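Local coordinates for ralf, proline/betaine transporter (Legionella pneumophila, PDB 4D7Q), which probably acts as a guanine nucleotide exchange factor through its Legionella RalF Sec7 domain, here fused to a Rickettsia RalF capping domain, at residues A[17-22]-A[53-58]; A[143-148]-A[191-196]; A[149-154]-A[288-293]; A[212-215]-A[221-224]; A[299-304]-A[321-326]. The protein carries 2 engineered substitutions. All blocks are in the same frame, centred on the assembly; numbering follows the deposited sequence.

Contact 1: A[17-22]-A[53-58]; sequences EIIEAF and HQQRKN
Within the all-helical Sec7 part of the chimera, I19 of helix 15-24 packs against the turn that leaves helix 44-54, where it meets Q55 and N58. The closest CA atoms are those of I19 and N58, 6.9 Å apart, and I19 is the one residue of 17-22 that touches 53-58. Its CG2 lies anti to the backbone N (CG1 has chi1 -61°) and comes against the turn at N58, 3.5 Å from N58 O and 3.9 Å from N58 CB. CD1, at the end of the longer branch, meets mainly the side chain of Q55, lying 3.8 Å from Q55 CD, and also touches N58 CB at 4.0 Å. The side chains of I19 and Q55 cross at about a right angle, and the bend of the glutamine at chi2 (-62°) is what brings its CD round to I19.

Helix 15-24 thus packs, at the surface of the Sec7 part, on the turn that follows helix 44-54. Q55 is the first residue beyond that helix to abandon helical phi/psi, and a bond from N58 N to Q55 O (2.8 Å) closes the turn, setting both side chains on the side facing I19. N58 O is also hydrogen-bonded to N23 ND2, just past the first segment. I19 continues onto F51 and L59, while on the same helix I18 packs against helix 26-40 and F22 against helix 61-68.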
# COMPACT_ATOMS: atom_id res chain seq x y z
N GLU A 17 -11.07 25.55 -2.86
CA GLU A 17 -12.18 24.80 -2.27
C GLU A 17 -11.88 23.27 -2.32
O GLU A 17 -12.15 22.57 -1.35
CB GLU A 17 -13.48 25.11 -3.05
CG GLU A 17 -14.75 24.74 -2.30
CD GLU A 17 -16.03 24.55 -3.10
OE1 GLU A 17 -16.18 25.20 -4.16
OE2 GLU A 17 -16.91 23.79 -2.63
N ILE A 18 -11.37 22.78 -3.46
CA ILE A 18 -11.05 21.35 -3.62
C ILE A 18 -9.95 20.96 -2.64
O ILE A 18 -10.11 19.98 -1.91
CB ILE A 18 -10.74 20.95 -5.09
CG1 ILE A 18 -11.94 21.25 -6.02
CG2 ILE A 18 -10.38 19.45 -5.16
CD1 ILE A 18 -11.55 21.52 -7.53
N ILE A 19 -8.87 21.79 -2.56
CA ILE A 19 -7.76 21.53 -1.62
C ILE A 19 -8.26 21.41 -0.17
O ILE A 19 -7.99 20.40 0.46
CB ILE A 19 -6.58 22.54 -1.78
CG1 ILE A 19 -5.96 22.46 -3.21
CG2 ILE A 19 -5.51 22.30 -0.69
CD1 ILE A 19 -5.16 23.69 -3.66
N GLU A 20 -9.00 22.42 0.32
CA GLU A 20 -9.51 22.47 1.69
C GLU A 20 -10.47 21.33 1.99
O GLU A 20 -10.35 20.71 3.05
CB GLU A 20 -10.16 23.83 2.00
CG GLU A 20 -9.17 24.97 2.07
CD GLU A 20 -9.76 26.33 2.40
OE1 GLU A 20 -10.96 26.40 2.76
OE2 GLU A 20 -9.02 27.33 2.29
N ALA A 21 -11.38 21.00 1.04
CA ALA A 21 -12.32 19.88 1.21
C ALA A 21 -11.56 18.56 1.28
O ALA A 21 -11.82 17.77 2.19
CB ALA A 21 -13.36 19.86 0.09
N PHE A 22 -10.57 18.35 0.36
CA PHE A 22 -9.75 17.13 0.29
C PHE A 22 -8.96 16.91 1.56
O PHE A 22 -8.91 15.81 2.07
CB PHE A 22 -8.79 17.14 -0.94
CG PHE A 22 -7.98 15.87 -1.12
CD1 PHE A 22 -6.74 15.72 -0.50
CD2 PHE A 22 -8.48 14.82 -1.88
CE1 PHE A 22 -6.01 14.53 -0.64
CE2 PHE A 22 -7.74 13.63 -2.03
CZ PHE A 22 -6.52 13.50 -1.41
N HIS A 53 -0.99 15.73 -9.15
CA HIS A 53 0.33 16.18 -9.63
C HIS A 53 0.53 17.67 -9.41
O HIS A 53 1.53 18.09 -8.82
CB HIS A 53 0.49 15.89 -11.14
CG HIS A 53 0.89 14.49 -11.48
ND1 HIS A 53 2.05 13.94 -10.99
CD2 HIS A 53 0.32 13.61 -12.33
CE1 HIS A 53 2.13 12.73 -11.52
NE2 HIS A 53 1.12 12.49 -12.34
N GLN A 54 -0.42 18.48 -9.91
CA GLN A 54 -0.36 19.94 -9.84
C GLN A 54 -0.45 20.54 -8.46
O GLN A 54 0.23 21.52 -8.19
CB GLN A 54 -1.34 20.57 -10.82
CG GLN A 54 -0.91 20.36 -12.27
CD GLN A 54 -2.01 20.54 -13.28
OE1 GLN A 54 -2.74 21.54 -13.28
NE2 GLN A 54 -2.11 19.60 -14.21
N GLN A 55 -1.28 19.96 -7.59
CA GLN A 55 -1.44 20.49 -6.23
C GLN A 55 -0.68 19.73 -5.16
O GLN A 55 -0.96 19.93 -3.98
CB GLN A 55 -2.95 20.59 -5.86
CG GLN A 55 -3.77 21.46 -6.81
CD GLN A 55 -3.33 22.91 -6.87
OE1 GLN A 55 -2.67 23.45 -5.97
NE2 GLN A 55 -3.69 23.56 -7.94
N ARG A 56 0.30 18.87 -5.55
CA ARG A 56 1.11 18.06 -4.62
C ARG A 56 1.56 18.84 -3.36
O ARG A 56 1.46 18.31 -2.26
CB ARG A 56 2.33 17.46 -5.35
CG ARG A 56 3.08 16.41 -4.53
CD ARG A 56 4.31 15.91 -5.23
NE ARG A 56 5.10 15.02 -4.38
CZ ARG A 56 6.03 15.41 -3.51
NH1 ARG A 56 6.29 16.71 -3.34
NH2 ARG A 56 6.72 14.52 -2.81
N LYS A 57 2.04 20.08 -3.52
CA LYS A 57 2.53 20.95 -2.43
C LYS A 57 1.46 21.23 -1.38
O LYS A 57 1.80 21.47 -0.23
CB LYS A 57 2.96 22.33 -2.99
CG LYS A 57 4.15 22.28 -3.94
CD LYS A 57 4.46 23.63 -4.60
CE LYS A 57 5.11 24.63 -3.68
NZ LYS A 57 6.31 24.08 -3.00
N ASN A 58 0.20 21.23 -1.79
CA ASN A 58 -0.92 21.66 -0.95
C ASN A 58 -1.76 20.58 -0.29
O ASN A 58 -2.59 20.88 0.57
CB ASN A 58 -1.82 22.57 -1.79
CG ASN A 58 -1.09 23.79 -2.33
OD1 ASN A 58 -1.23 24.16 -3.50
ND2 ASN A 58 -0.22 24.39 -1.52

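Contact 2: A[143-148]-A[191-196]; sequences FQTIML and SEIKAK
I193 O, at the C-terminal end of helix 183-195, receives a hydrogen bond from H153 NE2 and a weak one from N149 ND2, so the backbone of I193 is held to helix 135-152 and the turn after it, while its side chain packs against T145 and L148, in the turn just before N149. That side chain is the whole contribution of 191-196 to the contact. Its CB is directed at the other helix, and with CG1 beside the backbone N (chi1 -75°) the two branches divide between two partners. The CG1 branch goes to T145: T145 CG2 lies 3.7 Å from I193 CG1 and equally 3.7 Å from I193 CD1. The CG2 branch goes to L148, where L148 CG is 4.0 Å from I193 CG2, and L148 CD2 also closes on I193 CD1 at 3.9 Å. The leucine crosses the isoleucine at about a right angle.

T145 CG2 is anti to the backbone N (OG1 has chi1 -61°) and lies against I193, while OG1, also beside I193 CD1, is hydrogen-bonded to L141 O; this satisfies the polar end inside a buried, mostly apolar patch. The CA atoms of T145 and I193, 6.9 Å apart, are the nearest pair.

In the Sec7 part, the pair is enclosed by further elements: T145 also touches L97 of helix 93-102 and F198, L148 reaches M163, and Q144 leans on helix 165-171.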
# COMPACT_ATOMS: atom_id res chain seq x y z
N PHE A 143 11.21 -4.28 -7.24
CA PHE A 143 11.26 -4.77 -5.86
C PHE A 143 12.70 -5.08 -5.43
O PHE A 143 13.07 -4.79 -4.28
CB PHE A 143 10.33 -5.98 -5.65
CG PHE A 143 8.94 -5.56 -5.23
CD1 PHE A 143 8.70 -5.11 -3.93
CD2 PHE A 143 7.89 -5.53 -6.15
CE1 PHE A 143 7.43 -4.67 -3.56
CE2 PHE A 143 6.61 -5.11 -5.76
CZ PHE A 143 6.39 -4.68 -4.47
N GLN A 144 13.53 -5.60 -6.35
CA GLN A 144 14.93 -5.87 -6.01
C GLN A 144 15.69 -4.58 -5.71
O GLN A 144 16.50 -4.58 -4.79
CB GLN A 144 15.67 -6.63 -7.13
CG GLN A 144 16.98 -7.30 -6.65
CD GLN A 144 16.73 -8.42 -5.65
OE1 GLN A 144 15.71 -9.13 -5.70
NE2 GLN A 144 17.64 -8.60 -4.71
N THR A 145 15.49 -3.54 -6.58
CA THR A 145 16.15 -2.24 -6.54
C THR A 145 15.81 -1.52 -5.24
O THR A 145 16.70 -1.00 -4.58
CB THR A 145 15.78 -1.43 -7.81
OG1 THR A 145 16.22 -2.13 -8.97
CG2 THR A 145 16.32 -0.01 -7.80
N ILE A 146 14.53 -1.52 -4.85
CA ILE A 146 14.08 -0.89 -3.61
C ILE A 146 14.81 -1.51 -2.39
O ILE A 146 15.33 -0.79 -1.53
CB ILE A 146 12.55 -1.02 -3.44
CG1 ILE A 146 11.77 -0.22 -4.52
CG2 ILE A 146 12.13 -0.56 -2.02
CD1 ILE A 146 10.19 -0.64 -4.62
N MET A 147 14.77 -2.86 -2.31
CA MET A 147 15.35 -3.60 -1.20
C MET A 147 16.85 -3.39 -1.13
O MET A 147 17.36 -3.10 -0.04
CB MET A 147 15.00 -5.09 -1.27
CG MET A 147 15.70 -5.90 -0.17
SD MET A 147 15.45 -7.67 -0.32
CE MET A 147 16.47 -8.05 -1.66
N LEU A 148 17.56 -3.57 -2.27
CA LEU A 148 19.01 -3.37 -2.33
C LEU A 148 19.40 -1.94 -1.99
O LEU A 148 20.32 -1.72 -1.18
CB LEU A 148 19.59 -3.80 -3.68
CG LEU A 148 21.14 -3.72 -3.84
CD1 LEU A 148 21.88 -4.68 -2.87
CD2 LEU A 148 21.56 -4.02 -5.30
N SER A 191 25.42 0.31 -10.12
CA SER A 191 26.12 1.58 -9.98
C SER A 191 25.18 2.72 -9.55
O SER A 191 25.51 3.48 -8.66
CB SER A 191 26.83 1.94 -11.29
OG SER A 191 27.51 3.18 -11.14
N GLU A 192 23.98 2.79 -10.16
CA GLU A 192 22.98 3.82 -9.84
C GLU A 192 22.32 3.59 -8.49
O GLU A 192 22.03 4.56 -7.79
CB GLU A 192 21.92 3.89 -10.92
CG GLU A 192 22.44 4.34 -12.27
CD GLU A 192 21.33 4.44 -13.28
OE1 GLU A 192 20.39 5.23 -13.04
OE2 GLU A 192 21.35 3.67 -14.26
N ILE A 193 22.09 2.33 -8.12
CA ILE A 193 21.54 1.98 -6.80
C ILE A 193 22.54 2.44 -5.71
O ILE A 193 22.16 3.10 -4.73
CB ILE A 193 21.25 0.44 -6.72
CG1 ILE A 193 19.98 0.08 -7.53
CG2 ILE A 193 21.12 -0.04 -5.29
CD1 ILE A 193 19.75 -1.48 -7.71
N LYS A 194 23.82 2.10 -5.91
CA LYS A 194 24.91 2.43 -5.00
C LYS A 194 25.18 3.95 -4.85
O LYS A 194 25.50 4.41 -3.75
CB LYS A 194 26.17 1.63 -5.38
CG LYS A 194 27.12 1.46 -4.21
CD LYS A 194 28.45 0.82 -4.60
CE LYS A 194 29.53 1.08 -3.55
NZ LYS A 194 29.17 0.54 -2.20
N ALA A 195 25.02 4.71 -5.94
CA ALA A 195 25.30 6.15 -5.96
C ALA A 195 24.42 7.04 -5.11
O ALA A 195 24.90 8.04 -4.58
CB ALA A 195 25.30 6.68 -7.40
N LYS A 196 23.12 6.71 -5.00
CA LYS A 196 22.19 7.59 -4.35
C LYS A 196 21.14 6.86 -3.52
O LYS A 196 20.50 5.95 -4.05
CB LYS A 196 21.52 8.45 -5.46
CG LYS A 196 20.84 9.74 -4.99
CD LYS A 196 20.36 10.58 -6.18
CE LYS A 196 21.42 11.54 -6.69
NZ LYS A 196 20.97 12.29 -7.89

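Contact 3: A[149-154]-A[288-293]; sequences NTDLHN and FSRWFL
R290 reaches D151 by an extended start, with CG anti to the backbone N, followed by a sharp bend at chi3 (14°, almost eclipsed) that turns the guanidinium to the carboxylate; D151 meets it with CG beside its own backbone N. The grip is bidentate and end-on: R290 NH1 donates to D151 OD1 at 3.0 Å and R290 NH2 to D151 OD2 at 3.1 Å. Both oxygens are met on their syn side, though the donors sit somewhat out of the carboxylate plane. The two flat groups are nearly coplanar, their planes 10° apart, so the salt bridge is well formed despite the strained torsion.

Beside it, T150 packs against the stem of W291. T150 CG2 lies 3.4 Å from W291 CB, and the CA atoms of the two residues, the nearest across the contact, are 6.3 Å apart. W291 CG lies between the backbone N and the carbonyl carbon (chi1 60°), which leaves CB as the point of contact and leads the indole away from 149-154, to lie against F143, I146 and M147 farther back on helix 135-152. T150 OG1 is bonded to I146 O in its own helix.

The contact joins the Legionella Sec7 part, at the end of helix 135-152, to the short helix 290-293 of the Rickettsia capping part; it belongs to the chimera and need not occur in either parent. Two near-coplanar charged groups are thus joined by two bonds, with R290 NH1 shared with the sulfonate of a bound buffer molecule, EPE, in a second salt bridge, and the two anions together probably offset part of the arginine's charge.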
# COMPACT_ATOMS: atom_id res chain seq x y z
N ASN A 149 18.72 -0.96 -2.59
CA ASN A 149 19.01 0.45 -2.29
C ASN A 149 18.88 0.77 -0.81
O ASN A 149 19.78 1.39 -0.26
CB ASN A 149 18.18 1.40 -3.15
CG ASN A 149 18.51 2.84 -2.89
OD1 ASN A 149 17.94 3.45 -2.02
ND2 ASN A 149 19.50 3.40 -3.59
N THR A 150 17.82 0.29 -0.16
CA THR A 150 17.59 0.50 1.26
C THR A 150 18.77 -0.04 2.09
O THR A 150 19.26 0.65 2.99
CB THR A 150 16.24 -0.10 1.70
OG1 THR A 150 15.20 0.30 0.80
CG2 THR A 150 15.84 0.32 3.09
N ASP A 151 19.20 -1.27 1.81
CA ASP A 151 20.30 -1.88 2.56
C ASP A 151 21.66 -1.29 2.30
O ASP A 151 22.40 -1.08 3.25
CB ASP A 151 20.31 -3.41 2.36
CG ASP A 151 19.28 -4.13 3.20
OD1 ASP A 151 18.52 -3.45 3.94
OD2 ASP A 151 19.26 -5.38 3.16
N LEU A 152 22.00 -1.03 1.02
CA LEU A 152 23.32 -0.47 0.64
C LEU A 152 23.57 0.88 1.31
O LEU A 152 24.72 1.18 1.66
CB LEU A 152 23.49 -0.32 -0.89
CG LEU A 152 23.77 -1.62 -1.71
CD1 LEU A 152 24.07 -1.29 -3.16
CD2 LEU A 152 24.99 -2.34 -1.22
N HIS A 153 22.50 1.69 1.46
CA HIS A 153 22.53 3.02 2.05
C HIS A 153 22.26 3.02 3.55
O HIS A 153 22.21 4.07 4.15
CB HIS A 153 21.63 4.00 1.26
CG HIS A 153 22.16 4.25 -0.11
ND1 HIS A 153 23.18 5.17 -0.33
CD2 HIS A 153 21.89 3.61 -1.27
CE1 HIS A 153 23.47 5.08 -1.61
NE2 HIS A 153 22.72 4.16 -2.23
N ASN A 154 22.14 1.83 4.17
CA ASN A 154 21.99 1.74 5.61
C ASN A 154 23.41 1.52 6.21
O ASN A 154 23.95 0.41 6.09
CB ASN A 154 21.00 0.65 5.97
CG ASN A 154 20.70 0.50 7.42
OD1 ASN A 154 21.48 0.87 8.31
ND2 ASN A 154 19.56 -0.07 7.71
N PHE A 288 12.55 -10.90 2.47
CA PHE A 288 12.82 -9.65 1.77
C PHE A 288 12.00 -8.43 2.20
O PHE A 288 11.83 -7.53 1.45
CB PHE A 288 12.66 -9.85 0.27
CG PHE A 288 13.50 -10.95 -0.30
CD1 PHE A 288 14.83 -11.03 -0.05
CD2 PHE A 288 12.92 -11.90 -1.11
CE1 PHE A 288 15.58 -12.04 -0.57
CE2 PHE A 288 13.65 -12.91 -1.63
CZ PHE A 288 14.99 -12.98 -1.37
N SER A 289 11.51 -8.41 3.42
CA SER A 289 10.56 -7.42 3.86
C SER A 289 11.02 -6.26 4.75
O SER A 289 10.24 -5.39 5.04
CB SER A 289 9.39 -8.13 4.51
OG SER A 289 9.72 -8.76 5.68
N ARG A 290 12.25 -6.27 5.19
CA ARG A 290 12.68 -5.36 6.21
C ARG A 290 12.54 -3.91 5.80
O ARG A 290 12.20 -3.08 6.59
CB ARG A 290 14.11 -5.66 6.67
CG ARG A 290 14.49 -5.14 8.03
CD ARG A 290 15.81 -5.63 8.57
NE ARG A 290 16.66 -6.28 7.61
CZ ARG A 290 17.37 -5.65 6.69
NH1 ARG A 290 17.39 -4.35 6.61
NH2 ARG A 290 18.10 -6.36 5.87
N TRP A 291 12.78 -3.62 4.54
CA TRP A 291 12.72 -2.20 4.20
C TRP A 291 11.28 -1.69 4.24
O TRP A 291 11.05 -0.49 4.41
CB TRP A 291 13.32 -1.97 2.81
CG TRP A 291 12.63 -2.72 1.72
CD1 TRP A 291 13.04 -3.89 1.14
CD2 TRP A 291 11.40 -2.36 1.07
NE1 TRP A 291 12.14 -4.28 0.17
CE2 TRP A 291 11.13 -3.35 0.11
CE3 TRP A 291 10.51 -1.29 1.20
CZ2 TRP A 291 10.00 -3.32 -0.71
CZ3 TRP A 291 9.39 -1.25 0.39
CH2 TRP A 291 9.15 -2.26 -0.55
N PHE A 292 10.33 -2.60 4.08
CA PHE A 292 8.91 -2.23 4.10
C PHE A 292 8.31 -2.29 5.49
O PHE A 292 7.53 -1.42 5.86
CB PHE A 292 8.11 -3.18 3.18
CG PHE A 292 6.65 -2.82 3.02
CD1 PHE A 292 6.26 -1.72 2.24
CD2 PHE A 292 5.66 -3.54 3.68
CE1 PHE A 292 4.91 -1.39 2.10
CE2 PHE A 292 4.31 -3.21 3.51
CZ PHE A 292 3.95 -2.15 2.72
N LEU A 293 8.64 -3.36 6.23
CA LEU A 293 8.04 -3.66 7.51
C LEU A 293 8.91 -3.34 8.73
O LEU A 293 8.39 -3.19 9.84
CB LEU A 293 7.67 -5.16 7.51
CG LEU A 293 6.92 -5.73 8.72
CD1 LEU A 293 5.52 -5.15 8.83
CD2 LEU A 293 6.92 -7.21 8.69

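Contact 4: A[212-215]-A[221-224]; sequences NNIS and TFKQ
I214 CG2 sits squarely over one face of the F222 ring, 3.8 Å from the centroid and 9° off the ring normal, a CH-pi contact. The other branch of I214 runs down to the root of the phenylalanine, with CD1 4.0 Å from F222 CB, so the isoleucine covers both ring and stem. S215 adds its backbone instead of its side chain: S215 C lies 3.6 Å from F222 CD2, obliquely to the ring, while its CB points away. With CG anti to the backbone N, the chi1 of F222 (-172°) carries the ring out from helix 220-230 toward I214, and chi2 near 75° turns its face to CG2.

In the next shell, the short connection is tied down at both ends. N218 bonds through OD1 to S215 N and through ND2 to N213 O, and D219 OD1 takes the hydrogen bond of F222 N in the first turn of the helix. I299, on the neighbouring strand 297-303, touches both I214 and F222.

In the capping part, then, strand 208-214 leads through a short strand-to-helix connection (215-219) into helix 220-230, with the helix start packed on the strand end through an aliphatic-aromatic pair.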
# COMPACT_ATOMS: atom_id res chain seq x y z
N ASN A 212 1.23 -2.16 16.02
CA ASN A 212 2.63 -2.44 15.69
C ASN A 212 3.26 -3.26 16.78
O ASN A 212 2.75 -3.26 17.90
CB ASN A 212 3.43 -1.15 15.58
CG ASN A 212 3.09 -0.32 14.41
OD1 ASN A 212 2.65 -0.83 13.37
ND2 ASN A 212 3.35 0.96 14.53
N ASN A 213 4.39 -3.92 16.47
CA ASN A 213 5.20 -4.70 17.41
C ASN A 213 4.37 -5.74 18.15
O ASN A 213 4.56 -5.97 19.36
CB ASN A 213 5.98 -3.76 18.38
CG ASN A 213 6.65 -2.59 17.68
OD1 ASN A 213 7.52 -2.75 16.83
ND2 ASN A 213 6.24 -1.38 18.01
N ILE A 214 3.42 -6.37 17.43
CA ILE A 214 2.54 -7.39 18.00
C ILE A 214 3.28 -8.73 17.99
O ILE A 214 4.09 -8.97 17.10
CB ILE A 214 1.15 -7.43 17.27
CG1 ILE A 214 0.04 -8.03 18.18
CG2 ILE A 214 1.21 -8.08 15.86
CD1 ILE A 214 -1.42 -7.73 17.77
N SER A 215 3.06 -9.57 19.01
CA SER A 215 3.69 -10.90 19.04
C SER A 215 2.86 -11.97 19.72
O SER A 215 1.99 -11.66 20.53
CB SER A 215 5.12 -10.85 19.58
OG SER A 215 5.23 -11.02 20.99
N THR A 221 -4.58 -13.19 21.71
CA THR A 221 -5.40 -13.20 20.49
C THR A 221 -4.51 -13.40 19.25
O THR A 221 -4.85 -14.19 18.36
CB THR A 221 -6.28 -11.95 20.39
OG1 THR A 221 -6.88 -11.71 21.66
CG2 THR A 221 -7.38 -12.09 19.33
N PHE A 222 -3.37 -12.69 19.19
CA PHE A 222 -2.45 -12.85 18.08
C PHE A 222 -1.79 -14.23 18.12
O PHE A 222 -1.64 -14.85 17.05
CB PHE A 222 -1.40 -11.74 18.04
CG PHE A 222 -0.55 -11.76 16.79
CD1 PHE A 222 -1.07 -11.32 15.57
CD2 PHE A 222 0.77 -12.19 16.83
CE1 PHE A 222 -0.27 -11.31 14.42
CE2 PHE A 222 1.56 -12.18 15.67
CZ PHE A 222 1.04 -11.75 14.48
N LYS A 223 -1.44 -14.74 19.34
CA LYS A 223 -0.86 -16.08 19.52
C LYS A 223 -1.76 -17.13 18.85
O LYS A 223 -1.27 -17.95 18.07
CB LYS A 223 -0.70 -16.42 21.01
CG LYS A 223 -0.12 -17.82 21.26
CD LYS A 223 -0.53 -18.41 22.60
CE LYS A 223 0.45 -18.11 23.70
NZ LYS A 223 -0.05 -18.59 25.02
N GLN A 224 -3.07 -17.07 19.13
CA GLN A 224 -4.07 -17.99 18.60
C GLN A 224 -4.24 -17.83 17.09
O GLN A 224 -4.19 -18.83 16.37
CB GLN A 224 -5.39 -17.82 19.35
CG GLN A 224 -5.32 -18.33 20.79
CD GLN A 224 -6.62 -18.15 21.50
OE1 GLN A 224 -6.92 -17.09 22.06
NE2 GLN A 224 -7.45 -19.17 21.46

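Contact 5: A[299-304]-A[321-326]; sequences IIIQPL and QITASF
Strand 297-303 packs against the last turns of helix 313-325, with the CA atoms of I301 and T323 nearest at 6.6 Å, and its pleat directs I299 and I301 at the helix while I300 and Q302 point the other way. I299 CD1 lies over the centre of the F326 ring, 3.5 Å from the centroid and 7° off the normal, a CH-pi contact.

I301 meets the helix itself. I301 CG2 touches I322 CG2 at 4.0 Å, and I301 CB comes within 3.4 Å of T323 OG1, the side chains of I301 and T323 sliding past each other in opposite directions. The chi2 of I301, 106°, is off a staggered value, and its CD1 lies beside T323 OG1 and T323 CG2, 4.0 Å from the latter.

Within the helical segment, S325 OG donates to Q321 O at 2.8 Å and also pairs with K241 N. T323 OG1 bonds to A319 O one turn back, and with its polar end so occupied it can lie against the aliphatic I301. The buried helix face therefore meets the central sheet of the capping part through hydrophobic packing, and the contact probably owes its stability chiefly to that burial.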
# COMPACT_ATOMS: atom_id res chain seq x y z
N ILE A 299 -0.44 -5.72 12.54
CA ILE A 299 -1.78 -6.03 12.06
C ILE A 299 -2.52 -4.73 11.75
O ILE A 299 -2.37 -3.74 12.48
CB ILE A 299 -2.60 -7.02 12.93
CG1 ILE A 299 -2.83 -6.50 14.35
CG2 ILE A 299 -2.00 -8.45 12.90
CD1 ILE A 299 -4.07 -7.16 15.06
N ILE A 300 -3.28 -4.75 10.66
CA ILE A 300 -4.11 -3.61 10.23
C ILE A 300 -5.56 -4.10 10.13
O ILE A 300 -5.86 -5.02 9.35
CB ILE A 300 -3.60 -2.93 8.93
CG1 ILE A 300 -2.15 -2.34 9.12
CG2 ILE A 300 -4.59 -1.83 8.46
CD1 ILE A 300 -1.40 -1.98 7.80
N ILE A 301 -6.47 -3.47 10.90
CA ILE A 301 -7.89 -3.82 10.92
C ILE A 301 -8.74 -2.72 10.30
O ILE A 301 -8.67 -1.56 10.71
CB ILE A 301 -8.40 -4.24 12.34
CG1 ILE A 301 -7.48 -5.32 12.96
CG2 ILE A 301 -9.87 -4.71 12.31
CD1 ILE A 301 -6.66 -4.79 14.03
N GLN A 302 -9.57 -3.09 9.33
CA GLN A 302 -10.42 -2.10 8.66
C GLN A 302 -11.82 -2.60 8.41
O GLN A 302 -11.96 -3.76 8.06
CB GLN A 302 -9.83 -1.71 7.28
CG GLN A 302 -8.44 -1.04 7.33
CD GLN A 302 -7.78 -0.92 5.97
OE1 GLN A 302 -8.30 -1.40 4.96
NE2 GLN A 302 -6.64 -0.24 5.90
N PRO A 303 -12.85 -1.70 8.50
CA PRO A 303 -14.20 -2.10 8.07
C PRO A 303 -14.15 -2.30 6.55
O PRO A 303 -13.52 -1.52 5.84
CB PRO A 303 -15.08 -0.88 8.43
CG PRO A 303 -14.15 0.25 8.55
CD PRO A 303 -12.79 -0.27 8.88
N LEU A 304 -14.74 -3.38 6.06
CA LEU A 304 -14.67 -3.70 4.64
C LEU A 304 -15.64 -2.95 3.72
O LEU A 304 -16.86 -2.98 3.91
CB LEU A 304 -14.77 -5.22 4.45
CG LEU A 304 -14.14 -5.85 3.20
CD1 LEU A 304 -12.62 -5.61 3.13
CD2 LEU A 304 -14.43 -7.33 3.16
N GLN A 321 -14.59 -4.04 17.31
CA GLN A 321 -14.73 -5.23 18.19
C GLN A 321 -13.55 -6.18 18.03
O GLN A 321 -13.01 -6.68 19.02
CB GLN A 321 -16.04 -6.00 17.91
CG GLN A 321 -17.29 -5.25 18.36
CD GLN A 321 -18.58 -5.89 17.93
OE1 GLN A 321 -18.83 -6.14 16.75
NE2 GLN A 321 -19.46 -6.14 18.88
N ILE A 322 -13.16 -6.43 16.77
CA ILE A 322 -12.02 -7.28 16.41
C ILE A 322 -10.76 -6.66 16.99
O ILE A 322 -9.99 -7.37 17.65
CB ILE A 322 -11.92 -7.44 14.87
CG1 ILE A 322 -13.09 -8.32 14.34
CG2 ILE A 322 -10.52 -8.01 14.45
CD1 ILE A 322 -13.35 -8.22 12.80
N THR A 323 -10.57 -5.33 16.77
CA THR A 323 -9.39 -4.62 17.27
C THR A 323 -9.29 -4.68 18.79
O THR A 323 -8.22 -4.98 19.31
CB THR A 323 -9.33 -3.18 16.75
OG1 THR A 323 -9.53 -3.16 15.34
CG2 THR A 323 -8.00 -2.56 17.03
N ALA A 324 -10.41 -4.43 19.49
CA ALA A 324 -10.44 -4.44 20.96
C ALA A 324 -10.26 -5.85 21.55
O ALA A 324 -9.94 -5.97 22.73
CB ALA A 324 -11.72 -3.79 21.47
N SER A 325 -10.42 -6.89 20.71
CA SER A 325 -10.26 -8.30 21.08
C SER A 325 -8.79 -8.68 21.23
O SER A 325 -8.49 -9.65 21.93
CB SER A 325 -10.94 -9.20 20.06
OG SER A 325 -12.35 -9.14 20.18
N PHE A 326 -7.88 -7.96 20.57
CA PHE A 326 -6.46 -8.23 20.73
C PHE A 326 -6.06 -7.67 22.08
O PHE A 326 -6.59 -6.64 22.50
CB PHE A 326 -5.63 -7.65 19.56
CG PHE A 326 -5.81 -8.43 18.27
CD1 PHE A 326 -5.01 -9.54 17.99
CD2 PHE A 326 -6.82 -8.10 17.36
CE1 PHE A 326 -5.20 -10.28 16.81
CE2 PHE A 326 -7.01 -8.85 16.19
CZ PHE A 326 -6.20 -9.93 15.92

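In the fold
Contacts 2 and 3 are consecutive stations along helix 135-152, their centres 10 Å apart; H153 NE2 of 149-154 bonds to I193 O of 191-196 at 2.8 Å, so the Sec7 core of contact 2 is continuous with the domain interface of contact 3. There the side chain of R290 comes within about 3 Å of a bound buffer molecule, probably from the crystallisation liquor. Contacts 4 and 5, with centres 12 Å apart, share one core on neighbouring strands of the capping sheet: T221 OG1 stands 2.6 Å from S325 O, and F222 CE1 3.7 Å from I299 CG2. The nearest atoms of contact 3 are about 7 Å from either. Contact 1 stands apart, its centre 31 to 38 Å from the others.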